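Local coordinates for protein L-Ala-D/L-Glu epimerase, a muconate lactonizing enzyme (Klebsiella pneumoniae subsp. pneumoniae MGH 78578, PDB 3FCP) that belongs to the enolase superfamily, joining an N-terminal capping domain to a C-terminal TIM-barrel-like domain that holds a magnesium ion, at residues Ser313-Ser318 and Pro356-Glu361; Leu143-Gly146 and Lys150-Ala153; Glu215-Gly220 and Ile243-Leu248; Ala93-Ala98 and Phe104-Ile109. All coordinates share one frame; numbering follows the deposited sequence.

The four contacts illustrate how a two-domain enolase-superfamily chain is assembled from local joints. Along the chain, contact 4 comes first, in the N-terminal domain, where helix 88-98 meets helix 103-121. Contacts 2, 3 and 1 follow in that order, in the barrel region. Contact 2 ties the end of strand 136-143 to helix 148-158, contact 3 sets helix 206-218 against the approach to strand 246-249, and contact 1 joins helix 307-317 to the segment before helix 364-370. Contacts 1 and 4 lie closest, with centres 19 Å apart; contacts 2 and 4, at 38 Å, lie on opposite sides of the chain's centre. None touches another, so the four are separate joints spread over both domains.

Contact 1 (Ser313-Ser318 and Pro356-Glu361); sequences SLHAWS and PGLGVE
His-315 and Leu-358 carry this contact, in which a helix side chain reaches over to a stretch without regular structure and grips it by a backbone carbonyl. The imidazole leaves the helix with CG beside its own backbone N (chi1 -84°), and NE2 donates to Leu-358 O at 2.8 Å. The bond is nearly straight at the hydrogen (167°), and the oxygen lies at the ring edge, close to the imidazole plane. Seen from the acceptor the fit is less regular, because the donor stands 39° above the carbonyl plane.

Beside it, the CD2 atoms of His-315 and Leu-358 approach to 4.1 Å, adding an apolar touch to the polar one. Gly-357 contributes its carbonyl, whose O lies obliquely 3.7 Å from His-315 NE2. The backbone of Leu-358 is held on its other polar atom too, since its N donates to Asp-115.

This buried joint ties helix 307-317 of the C-terminal barrel domain to the irregular segment that follows strand 349-351. Around it, His-315 packs on Val-125 and Ser-126 of helix 125-128, Gly-357 bonds through its backbone to Leu-123 and Val-125, and Leu-358 rests on Val-311 and Ala-312 of helix 307-317.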
loop_
_atom_site.group_PDB
_atom_site.type_symbol
_atom_site.label_atom_id
_atom_site.label_comp_id
_atom_site.label_asym_id
_atom_site.label_seq_id
_atom_site.Cartn_x
_atom_site.Cartn_y
_atom_site.Cartn_z
ATOM N N SER A 313 3.452 31.935 -24.029
ATOM C CA SER A 313 3.607 30.508 -23.761
ATOM C C SER A 313 4.862 29.972 -24.437
ATOM O O SER A 313 5.617 29.215 -23.833
ATOM C CB SER A 313 2.403 29.720 -24.278
ATOM O OG SER A 313 1.196 30.233 -23.761
ATOM N N LEU A 314 5.080 30.355 -25.694
ATOM C CA LEU A 314 6.254 29.884 -26.432
ATOM C C LEU A 314 7.577 30.267 -25.763
ATOM O O LEU A 314 8.523 29.494 -25.787
ATOM C CB LEU A 314 6.260 30.404 -27.880
ATOM C CG LEU A 314 5.501 29.749 -29.050
ATOM C CD1 LEU A 314 5.632 28.226 -29.018
ATOM C CD2 LEU A 314 4.070 30.141 -29.006
ATOM N N HIS A 315 7.656 31.453 -25.171
ATOM C CA HIS A 315 8.898 31.849 -24.509
ATOM C C HIS A 315 9.227 30.863 -23.387
ATOM O O HIS A 315 10.391 30.516 -23.182
ATOM C CB HIS A 315 8.786 33.269 -23.957
ATOM C CG HIS A 315 9.074 34.331 -24.974
ATOM N ND1 HIS A 315 10.342 34.576 -25.456
ATOM C CD2 HIS A 315 8.255 35.194 -25.619
ATOM C CE1 HIS A 315 10.292 35.543 -26.353
ATOM N NE2 HIS A 315 9.037 35.936 -26.471
ATOM N N ALA A 316 8.194 30.419 -22.672
ATOM C CA ALA A 316 8.357 29.452 -21.590
ATOM C C ALA A 316 8.691 28.070 -22.160
ATOM O O ALA A 316 9.619 27.403 -21.695
ATOM C CB ALA A 316 7.077 29.382 -20.747
ATOM N N TRP A 317 7.943 27.648 -23.178
ATOM C CA TRP A 317 8.167 26.342 -23.803
ATOM C C TRP A 317 9.582 26.201 -24.368
ATOM O O TRP A 317 10.155 25.108 -24.361
ATOM C CB TRP A 317 7.165 26.104 -24.943
ATOM C CG TRP A 317 5.689 26.098 -24.579
ATOM C CD1 TRP A 317 4.636 26.158 -25.459
ATOM C CD2 TRP A 317 5.106 26.062 -23.266
ATOM N NE1 TRP A 317 3.445 26.162 -24.779
ATOM C CE2 TRP A 317 3.702 26.108 -23.432
ATOM C CE3 TRP A 317 5.633 25.998 -21.965
ATOM C CZ2 TRP A 317 2.814 26.096 -22.345
ATOM C CZ3 TRP A 317 4.752 25.988 -20.884
ATOM C CH2 TRP A 317 3.356 26.038 -21.083
ATOM N N SER A 318 10.144 27.307 -24.853
ATOM C CA SER A 318 11.482 27.302 -25.445
ATOM C C SER A 318 12.584 26.913 -24.474
ATOM O O SER A 318 13.644 26.436 -24.879
ATOM C CB SER A 318 11.818 28.681 -26.027
ATOM O OG SER A 318 12.171 29.602 -25.005
ATOM N N PRO A 356 13.559 42.357 -27.490
ATOM C CA PRO A 356 13.205 42.589 -26.079
ATOM C C PRO A 356 11.750 42.309 -25.704
ATOM O O PRO A 356 10.832 42.681 -26.426
ATOM C CB PRO A 356 13.586 44.054 -25.865
ATOM C CG PRO A 356 14.746 44.243 -26.830
ATOM C CD PRO A 356 14.214 43.547 -28.066
ATOM N N GLY A 357 11.553 41.662 -24.559
ATOM C CA GLY A 357 10.212 41.339 -24.104
ATOM C C GLY A 357 9.596 40.165 -24.838
ATOM O O GLY A 357 10.294 39.226 -25.231
ATOM N N LEU A 358 8.281 40.211 -25.020
ATOM C CA LEU A 358 7.573 39.145 -25.720
ATOM C C LEU A 358 7.925 39.136 -27.201
ATOM O O LEU A 358 7.901 38.088 -27.851
ATOM C CB LEU A 358 6.063 39.326 -25.568
ATOM C CG LEU A 358 5.474 39.132 -24.172
ATOM C CD1 LEU A 358 4.070 39.709 -24.128
ATOM C CD2 LEU A 358 5.459 37.644 -23.830
ATOM N N GLY A 359 8.225 40.313 -27.742
ATOM C CA GLY A 359 8.550 40.402 -29.154
ATOM C C GLY A 359 7.350 40.775 -30.012
ATOM O O GLY A 359 7.425 40.726 -31.234
ATOM N N VAL A 360 6.232 41.122 -29.381
ATOM C CA VAL A 360 5.041 41.530 -30.118
ATOM C C VAL A 360 4.556 42.850 -29.549
ATOM O O VAL A 360 4.736 43.133 -28.359
ATOM C CB VAL A 360 3.902 40.478 -30.039
ATOM C CG1 VAL A 360 4.340 39.192 -30.736
ATOM C CG2 VAL A 360 3.528 40.207 -28.593
ATOM N N GLU A 361 3.940 43.660 -30.401
ATOM C CA GLU A 361 3.462 44.978 -29.997
ATOM C C GLU A 361 1.956 45.107 -30.199
ATOM O O GLU A 361 1.389 44.538 -31.134
ATOM C CB GLU A 361 4.182 46.047 -30.826
ATOM C CG GLU A 361 4.423 47.364 -30.112
ATOM C CD GLU A 361 5.500 47.261 -29.044
ATOM O OE1 GLU A 361 5.268 46.581 -28.024
ATOM O OE2 GLU A 361 6.584 47.854 -29.228
#

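Contact 2 (Leu143-Gly146 and Lys150-Ala153); sequences LASG and KDIA
Two side-chain torsions bring Ser-145 and Asp-151 together: the serine OG sits between its backbone N and carbonyl carbon (chi1 69°), while the aspartate CG lies beside its own N and opposite its carbonyl carbon (chi1 -68°). The outcome is a carboxylate oxygen held twice by one residue, a compact example of a helix side chain fastening the loop that leads into its own helix. Ser-145 N donates to Asp-151 OD1 at 3.1 Å, and OD1 receives it on its syn lone pair, the side of the other oxygen. Ser-145 OG gives a shorter bond to the same atom, 2.7 Å, but arrives from well above the carboxylate plane. The second oxygen is engaged through water: one molecule donates to Asp-151 OD2 at 2.6 Å and accepts from Gly-146 N at 2.7 Å. With both oxygens engaged, the carboxylate is fixed in rotation, and the donors around it would be expected to stabilise its negative charge.

The remaining contacts are van der Waals contacts made by carbon atoms, two of them against oxygen. Leu-143 lays its CB against Asp-151 CG at 3.9 Å, and its CD2 reaches Asp-151 O at 3.4 Å. Lys-150 offers only the root of its extended chain, with CB 3.3 Å from Ser-145 OG.

In the barrel this is the beta-alpha turn from strand 136-143 into helix 148-158, with the side chain of Ala-144 about 12 Å from the magnesium ion. Leu-143 packs on Phe-167 and Leu-169 of the neighbouring strand 166-170, and Asp-151 touches His-182 and Ile-186 of helix 176-189.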
loop_
_atom_site.group_PDB
_atom_site.type_symbol
_atom_site.label_atom_id
_atom_site.label_comp_id
_atom_site.label_asym_id
_atom_site.label_seq_id
_atom_site.Cartn_x
_atom_site.Cartn_y
_atom_site.Cartn_z
ATOM N N LEU A 143 -7.607 18.458 -35.631
ATOM C CA LEU A 143 -8.639 18.074 -36.580
ATOM C C LEU A 143 -9.903 17.910 -35.747
ATOM O O LEU A 143 -10.021 16.968 -34.961
ATOM C CB LEU A 143 -8.250 16.757 -37.256
ATOM C CG LEU A 143 -6.924 16.842 -38.020
ATOM C CD1 LEU A 143 -6.461 15.462 -38.440
ATOM C CD2 LEU A 143 -7.096 17.742 -39.233
ATOM N N ALA A 144 -10.833 18.847 -35.895
ATOM C CA ALA A 144 -12.074 18.803 -35.130
ATOM C C ALA A 144 -13.267 19.400 -35.874
ATOM O O ALA A 144 -14.104 20.072 -35.269
ATOM C CB ALA A 144 -11.882 19.529 -33.803
ATOM N N SER A 145 -13.352 19.149 -37.177
ATOM C CA SER A 145 -14.453 19.675 -37.980
ATOM C C SER A 145 -15.728 18.878 -37.739
ATOM O O SER A 145 -16.812 19.286 -38.152
ATOM C CB SER A 145 -14.103 19.624 -39.470
ATOM O OG SER A 145 -14.055 18.286 -39.936
ATOM N N GLY A 146 -15.593 17.740 -37.067
ATOM C CA GLY A 146 -16.747 16.904 -36.803
ATOM C C GLY A 146 -17.037 15.982 -37.973
ATOM O O GLY A 146 -17.941 15.148 -37.904
ATOM N N LYS A 150 -13.658 15.579 -43.974
ATOM C CA LYS A 150 -13.077 16.916 -43.921
ATOM C C LYS A 150 -11.743 16.916 -43.174
ATOM O O LYS A 150 -10.767 17.513 -43.636
ATOM C CB LYS A 150 -14.052 17.894 -43.262
ATOM C CG LYS A 150 -15.302 18.156 -44.091
ATOM C CD LYS A 150 -16.209 19.191 -43.445
ATOM C CE LYS A 150 -17.478 19.394 -44.267
ATOM N NZ LYS A 150 -18.397 20.392 -43.649
ATOM N N ASP A 151 -11.697 16.237 -42.028
ATOM C CA ASP A 151 -10.473 16.172 -41.231
ATOM C C ASP A 151 -9.320 15.544 -42.003
ATOM O O ASP A 151 -8.208 16.070 -42.003
ATOM C CB ASP A 151 -10.704 15.376 -39.943
ATOM C CG ASP A 151 -11.634 16.084 -38.979
ATOM O OD1 ASP A 151 -11.718 17.331 -39.029
ATOM O OD2 ASP A 151 -12.271 15.394 -38.155
ATOM N N ILE A 152 -9.588 14.416 -42.654
ATOM C CA ILE A 152 -8.563 13.726 -43.430
ATOM C C ILE A 152 -8.018 14.613 -44.545
ATOM O O ILE A 152 -6.812 14.647 -44.785
ATOM C CB ILE A 152 -9.112 12.417 -44.044
ATOM C CG1 ILE A 152 -9.293 11.372 -42.937
ATOM C CG2 ILE A 152 -8.169 11.904 -45.130
ATOM C CD1 ILE A 152 -9.939 10.085 -43.396
ATOM N N ALA A 153 -8.912 15.326 -45.221
ATOM C CA ALA A 153 -8.516 16.217 -46.308
ATOM C C ALA A 153 -7.544 17.264 -45.772
ATOM O O ALA A 153 -6.426 17.419 -46.275
ATOM C CB ALA A 153 -9.750 16.903 -46.897
HETATM O O HOH W 1 -13.735 16.106 -36.067
#

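Contact 3 (Glu215-Gly220 and Ile243-Leu248); sequences ELAAMG and IETAIL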
loop_
_atom_site.group_PDB
_atom_site.type_symbol
_atom_site.label_atom_id
_atom_site.label_comp_id
_atom_site.label_asym_id
_atom_site.label_seq_id
_atom_site.Cartn_x
_atom_site.Cartn_y
_atom_site.Cartn_z
ATOM N N GLU A 215 -8.629 0.448 -27.245
ATOM C CA GLU A 215 -8.818 0.467 -28.694
ATOM C C GLU A 215 -7.894 1.477 -29.361
ATOM O O GLU A 215 -7.281 1.183 -30.387
ATOM C CB GLU A 215 -10.269 0.812 -29.024
ATOM C CG GLU A 215 -11.246 -0.310 -28.748
ATOM C CD GLU A 215 -10.997 -1.495 -29.650
ATOM O OE1 GLU A 215 -10.981 -1.302 -30.887
ATOM O OE2 GLU A 215 -10.811 -2.616 -29.126
ATOM N N LEU A 216 -7.799 2.670 -28.778
ATOM C CA LEU A 216 -6.937 3.709 -29.325
ATOM C C LEU A 216 -5.477 3.255 -29.330
ATOM O O LEU A 216 -4.757 3.439 -30.318
ATOM C CB LEU A 216 -7.082 4.994 -28.511
ATOM C CG LEU A 216 -8.432 5.713 -28.622
ATOM C CD1 LEU A 216 -8.537 6.777 -27.541
ATOM C CD2 LEU A 216 -8.573 6.330 -30.016
ATOM N N ALA A 217 -5.034 2.662 -28.230
ATOM C CA ALA A 217 -3.656 2.197 -28.161
ATOM C C ALA A 217 -3.422 1.124 -29.215
ATOM O O ALA A 217 -2.377 1.101 -29.861
ATOM C CB ALA A 217 -3.349 1.643 -26.776
ATOM N N ALA A 218 -4.398 0.236 -29.381
ATOM C CA ALA A 218 -4.282 -0.852 -30.348
ATOM C C ALA A 218 -4.176 -0.366 -31.797
ATOM O O ALA A 218 -3.451 -0.959 -32.594
ATOM C CB ALA A 218 -5.462 -1.822 -30.193
ATOM N N MET A 219 -4.881 0.708 -32.140
ATOM C CA MET A 219 -4.814 1.221 -33.504
ATOM C C MET A 219 -3.592 2.102 -33.773
ATOM O O MET A 219 -3.416 2.606 -34.877
ATOM C CB MET A 219 -6.115 1.952 -33.891
ATOM C CG MET A 219 -6.535 3.129 -33.011
ATOM S SD MET A 219 -7.983 4.052 -33.655
ATOM C CE MET A 219 -9.287 3.113 -33.038
ATOM N N GLY A 220 -2.741 2.287 -32.768
ATOM C CA GLY A 220 -1.537 3.074 -32.980
ATOM C C GLY A 220 -1.516 4.529 -32.547
ATOM O O GLY A 220 -0.580 5.256 -32.878
ATOM N N ILE A 243 -2.918 1.130 -19.833
ATOM C CA ILE A 243 -3.061 1.389 -21.265
ATOM C C ILE A 243 -1.724 1.356 -22.007
ATOM O O ILE A 243 -0.751 1.981 -21.582
ATOM C CB ILE A 243 -3.759 2.750 -21.492
ATOM C CG1 ILE A 243 -5.150 2.721 -20.846
ATOM C CG2 ILE A 243 -3.869 3.054 -22.984
ATOM C CD1 ILE A 243 -6.025 1.541 -21.299
ATOM N N GLU A 244 -1.687 0.639 -23.129
ATOM C CA GLU A 244 -0.457 0.497 -23.895
ATOM C C GLU A 244 -0.078 1.607 -24.876
ATOM O O GLU A 244 0.295 1.358 -26.026
ATOM C CB GLU A 244 -0.441 -0.873 -24.585
ATOM C CG GLU A 244 -0.597 -2.017 -23.572
ATOM C CD GLU A 244 -0.443 -3.412 -24.176
ATOM O OE1 GLU A 244 -0.617 -3.575 -25.401
ATOM O OE2 GLU A 244 -0.166 -4.353 -23.411
ATOM N N THR A 245 -0.188 2.839 -24.395
ATOM C CA THR A 245 0.218 4.021 -25.127
ATOM C C THR A 245 0.273 5.140 -24.096
ATOM O O THR A 245 -0.171 4.959 -22.964
ATOM C CB THR A 245 -0.722 4.386 -26.298
ATOM O OG1 THR A 245 -0.034 5.306 -27.153
ATOM C CG2 THR A 245 -2.009 5.042 -25.812
ATOM N N ALA A 246 0.827 6.283 -24.473
ATOM C CA ALA A 246 0.962 7.400 -23.542
ATOM C C ALA A 246 -0.322 8.164 -23.218
ATOM O O ALA A 246 -1.175 8.370 -24.080
ATOM C CB ALA A 246 2.023 8.370 -24.065
ATOM N N ILE A 247 -0.434 8.589 -21.959
ATOM C CA ILE A 247 -1.571 9.368 -21.478
ATOM C C ILE A 247 -1.086 10.794 -21.182
ATOM O O ILE A 247 -0.034 10.989 -20.564
ATOM C CB ILE A 247 -2.176 8.773 -20.167
ATOM C CG1 ILE A 247 -2.615 7.319 -20.391
ATOM C CG2 ILE A 247 -3.364 9.610 -19.715
ATOM C CD1 ILE A 247 -3.544 7.120 -21.584
ATOM N N LEU A 248 -1.857 11.777 -21.629
ATOM C CA LEU A 248 -1.540 13.187 -21.428
ATOM C C LEU A 248 -2.561 13.781 -20.452
ATOM O O LEU A 248 -3.764 13.752 -20.709
ATOM C CB LEU A 248 -1.634 13.938 -22.764
ATOM C CG LEU A 248 -0.783 15.181 -23.075
ATOM C CD1 LEU A 248 -1.671 16.216 -23.761
ATOM C CD2 LEU A 248 -0.121 15.761 -21.830
HETATM O O HOH W 2 0.014 -0.383 -28.043
#
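The backbones of Ala-217 and Thr-245 come within 5.2 Å, CA to CA, where the last turn of helix 206-218 meets the chain entering strand 246-249. The setting is the beta/alpha barrel of the C-terminal domain, and the contact shows how a helix is seated against the turn that leads into a strand two steps along the barrel wall. Each segment turns sharply nearby: the helix closes in a Schellman motif with Gly-220 at positive phi, and Glu-244 is the centre of an inverse gamma turn.

One methyl group does most of the work. Ala-217 CB points at the second segment and lies 3.7 Å from Glu-244 O. Thr-245 meets the same methyl with its CG2 at 3.8 Å, and Ile-243 adds its CG2 at 4.1 Å, so that three consecutive residues form a shallow seat for a single alanine. The orientation of Thr-245 follows from its torsion: chi1 of -164° sets OG1 opposite the backbone N, where it bonds to Val-221 O, and leaves CG2 to face the helix.

Neighbouring groups extend the joint. Ile-243 also packs on Cys-213 and Arg-214 of helix 206-218, whereas Glu-244, at the exposed margin, touches Arg-214 of a second subunit, which places this corner at a subunit boundary. No direct hydrogen bond links the two segments. A water spans them instead, donating to Glu-244 O at 2.7 Å and, only weakly, to Ala-217 O at 3.4 Å.

Contact 4 (Ala93-Ala98 and Phe104-Ile109); sequences ARMNGA and FAKSAI
This is a largely buried helix-to-helix contact in the N-terminal domain, where Met-95 and Asn-96 of helix 88-98 face Lys-106 and Ile-109 of helix 103-121. The short axes run nearly antiparallel, at 165°, and come no closer than 11.7 Å, so side chains rather than backbones bridge the gap. Met-95 bends at its last torsion (chi3 70°), placing the methyl CE 3.9 Å from Ile-109 CG2 and 4.0 Å from Lys-106 CG. The two long side chains, methionine and lysine, lie alongside, each heading for the other's helix.

Lys-106 is extended beyond CG, which carries its amine past the methionine to the more exposed margin. There NZ donates to Asn-96 OD1 at 3.0 Å, in the carbonyl plane and on a lone pair. The same amine also bonds to Ile-99 O and Gly-101 O in the connection between the helices, so one lysine holds both the end of the first helix and the turn that follows.

Met-95 further packs on Leu-76 of helix 65-80, and Ile-109 on Leu-80 and on Val-38 of strand 33-42. The arrangement is a helical hairpin packed beside an antiparallel sheet, as in the capping domains of the enolase superfamily.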
loop_
_atom_site.group_PDB
_atom_site.type_symbol
_atom_site.label_atom_id
_atom_site.label_comp_id
_atom_site.label_asym_id
_atom_site.label_seq_id
_atom_site.Cartn_x
_atom_site.Cartn_y
_atom_site.Cartn_z
ATOM N N ALA A 93 4.415 36.394 -4.798
ATOM C CA ALA A 93 4.078 36.063 -3.413
ATOM C C ALA A 93 2.927 36.945 -2.929
ATOM O O ALA A 93 2.059 36.495 -2.177
ATOM C CB ALA A 93 5.306 36.251 -2.510
ATOM N N ARG A 94 2.927 38.202 -3.362
ATOM C CA ARG A 94 1.885 39.142 -2.975
ATOM C C ARG A 94 0.564 38.744 -3.625
ATOM O O ARG A 94 -0.485 38.742 -2.983
ATOM C CB ARG A 94 2.275 40.560 -3.403
ATOM C CG ARG A 94 1.279 41.650 -2.999
ATOM C CD ARG A 94 1.812 43.029 -3.376
ATOM N NE ARG A 94 0.896 44.109 -3.014
ATOM C CZ ARG A 94 0.777 44.622 -1.790
ATOM N NH1 ARG A 94 1.518 44.158 -0.799
ATOM N NH2 ARG A 94 -0.089 45.603 -1.555
ATOM N N MET A 95 0.632 38.402 -4.907
ATOM C CA MET A 95 -0.539 38.000 -5.675
ATOM C C MET A 95 -1.174 36.718 -5.120
ATOM O O MET A 95 -2.389 36.644 -4.926
ATOM C CB MET A 95 -0.146 37.784 -7.148
ATOM C CG MET A 95 0.394 39.034 -7.862
ATOM S SD MET A 95 1.032 38.685 -9.539
ATOM C CE MET A 95 -0.458 38.372 -10.278
ATOM N N ASN A 96 -0.352 35.706 -4.866
ATOM C CA ASN A 96 -0.882 34.445 -4.366
ATOM C C ASN A 96 -1.332 34.547 -2.920
ATOM O O ASN A 96 -2.270 33.868 -2.510
ATOM C CB ASN A 96 0.150 33.329 -4.537
ATOM C CG ASN A 96 0.394 33.001 -5.996
ATOM O OD1 ASN A 96 -0.510 33.128 -6.821
ATOM N ND2 ASN A 96 1.606 32.573 -6.323
ATOM N N GLY A 97 -0.676 35.412 -2.158
ATOM C CA GLY A 97 -1.053 35.582 -0.769
ATOM C C GLY A 97 -2.403 36.259 -0.618
ATOM O O GLY A 97 -3.135 35.984 0.334
ATOM N N ALA A 98 -2.752 37.127 -1.565
ATOM C CA ALA A 98 -4.016 37.858 -1.501
ATOM C C ALA A 98 -5.118 37.360 -2.433
ATOM O O ALA A 98 -6.291 37.691 -2.248
ATOM C CB ALA A 98 -3.756 39.333 -1.769
ATOM N N PHE A 104 -5.835 32.398 -14.523
ATOM C CA PHE A 104 -5.928 32.994 -15.851
ATOM C C PHE A 104 -5.593 34.486 -15.745
ATOM O O PHE A 104 -4.780 35.006 -16.513
ATOM C CB PHE A 104 -7.334 32.802 -16.439
ATOM C CG PHE A 104 -7.554 31.443 -17.072
ATOM C CD1 PHE A 104 -7.901 31.339 -18.419
ATOM C CD2 PHE A 104 -7.420 30.275 -16.324
ATOM C CE1 PHE A 104 -8.112 30.085 -19.016
ATOM C CE2 PHE A 104 -7.627 29.015 -16.904
ATOM C CZ PHE A 104 -7.975 28.920 -18.255
ATOM N N ALA A 105 -6.216 35.166 -14.784
ATOM C CA ALA A 105 -5.965 36.587 -14.558
ATOM C C ALA A 105 -4.493 36.794 -14.173
ATOM O O ALA A 105 -3.836 37.697 -14.676
ATOM C CB ALA A 105 -6.877 37.111 -13.450
ATOM N N LYS A 106 -3.983 35.955 -13.274
ATOM C CA LYS A 106 -2.591 36.063 -12.845
ATOM C C LYS A 106 -1.633 35.861 -14.015
ATOM O O LYS A 106 -0.602 36.525 -14.104
ATOM C CB LYS A 106 -2.289 35.037 -11.750
ATOM C CG LYS A 106 -2.991 35.322 -10.432
ATOM C CD LYS A 106 -2.817 34.171 -9.440
ATOM C CE LYS A 106 -3.485 34.490 -8.106
ATOM N NZ LYS A 106 -3.498 33.311 -7.179
ATOM N N SER A 107 -1.975 34.951 -14.920
ATOM C CA SER A 107 -1.120 34.686 -16.071
ATOM C C SER A 107 -0.986 35.908 -16.986
ATOM O O SER A 107 0.096 36.178 -17.516
ATOM C CB SER A 107 -1.664 33.502 -16.868
ATOM O OG SER A 107 -0.953 33.358 -18.081
ATOM N N ALA A 108 -2.082 36.632 -17.186
ATOM C CA ALA A 108 -2.050 37.830 -18.029
ATOM C C ALA A 108 -1.125 38.865 -17.391
ATOM O O ALA A 108 -0.316 39.495 -18.073
ATOM C CB ALA A 108 -3.461 38.407 -18.191
ATOM N N ILE A 109 -1.244 39.034 -16.078
ATOM C CA ILE A 109 -0.412 39.988 -15.348
ATOM C C ILE A 109 1.065 39.582 -15.333
ATOM O O ILE A 109 1.952 40.415 -15.546
ATOM C CB ILE A 109 -0.890 40.136 -13.878
ATOM C CG1 ILE A 109 -2.303 40.729 -13.842
ATOM C CG2 ILE A 109 0.097 41.003 -13.094
ATOM C CD1 ILE A 109 -2.413 42.114 -14.470
#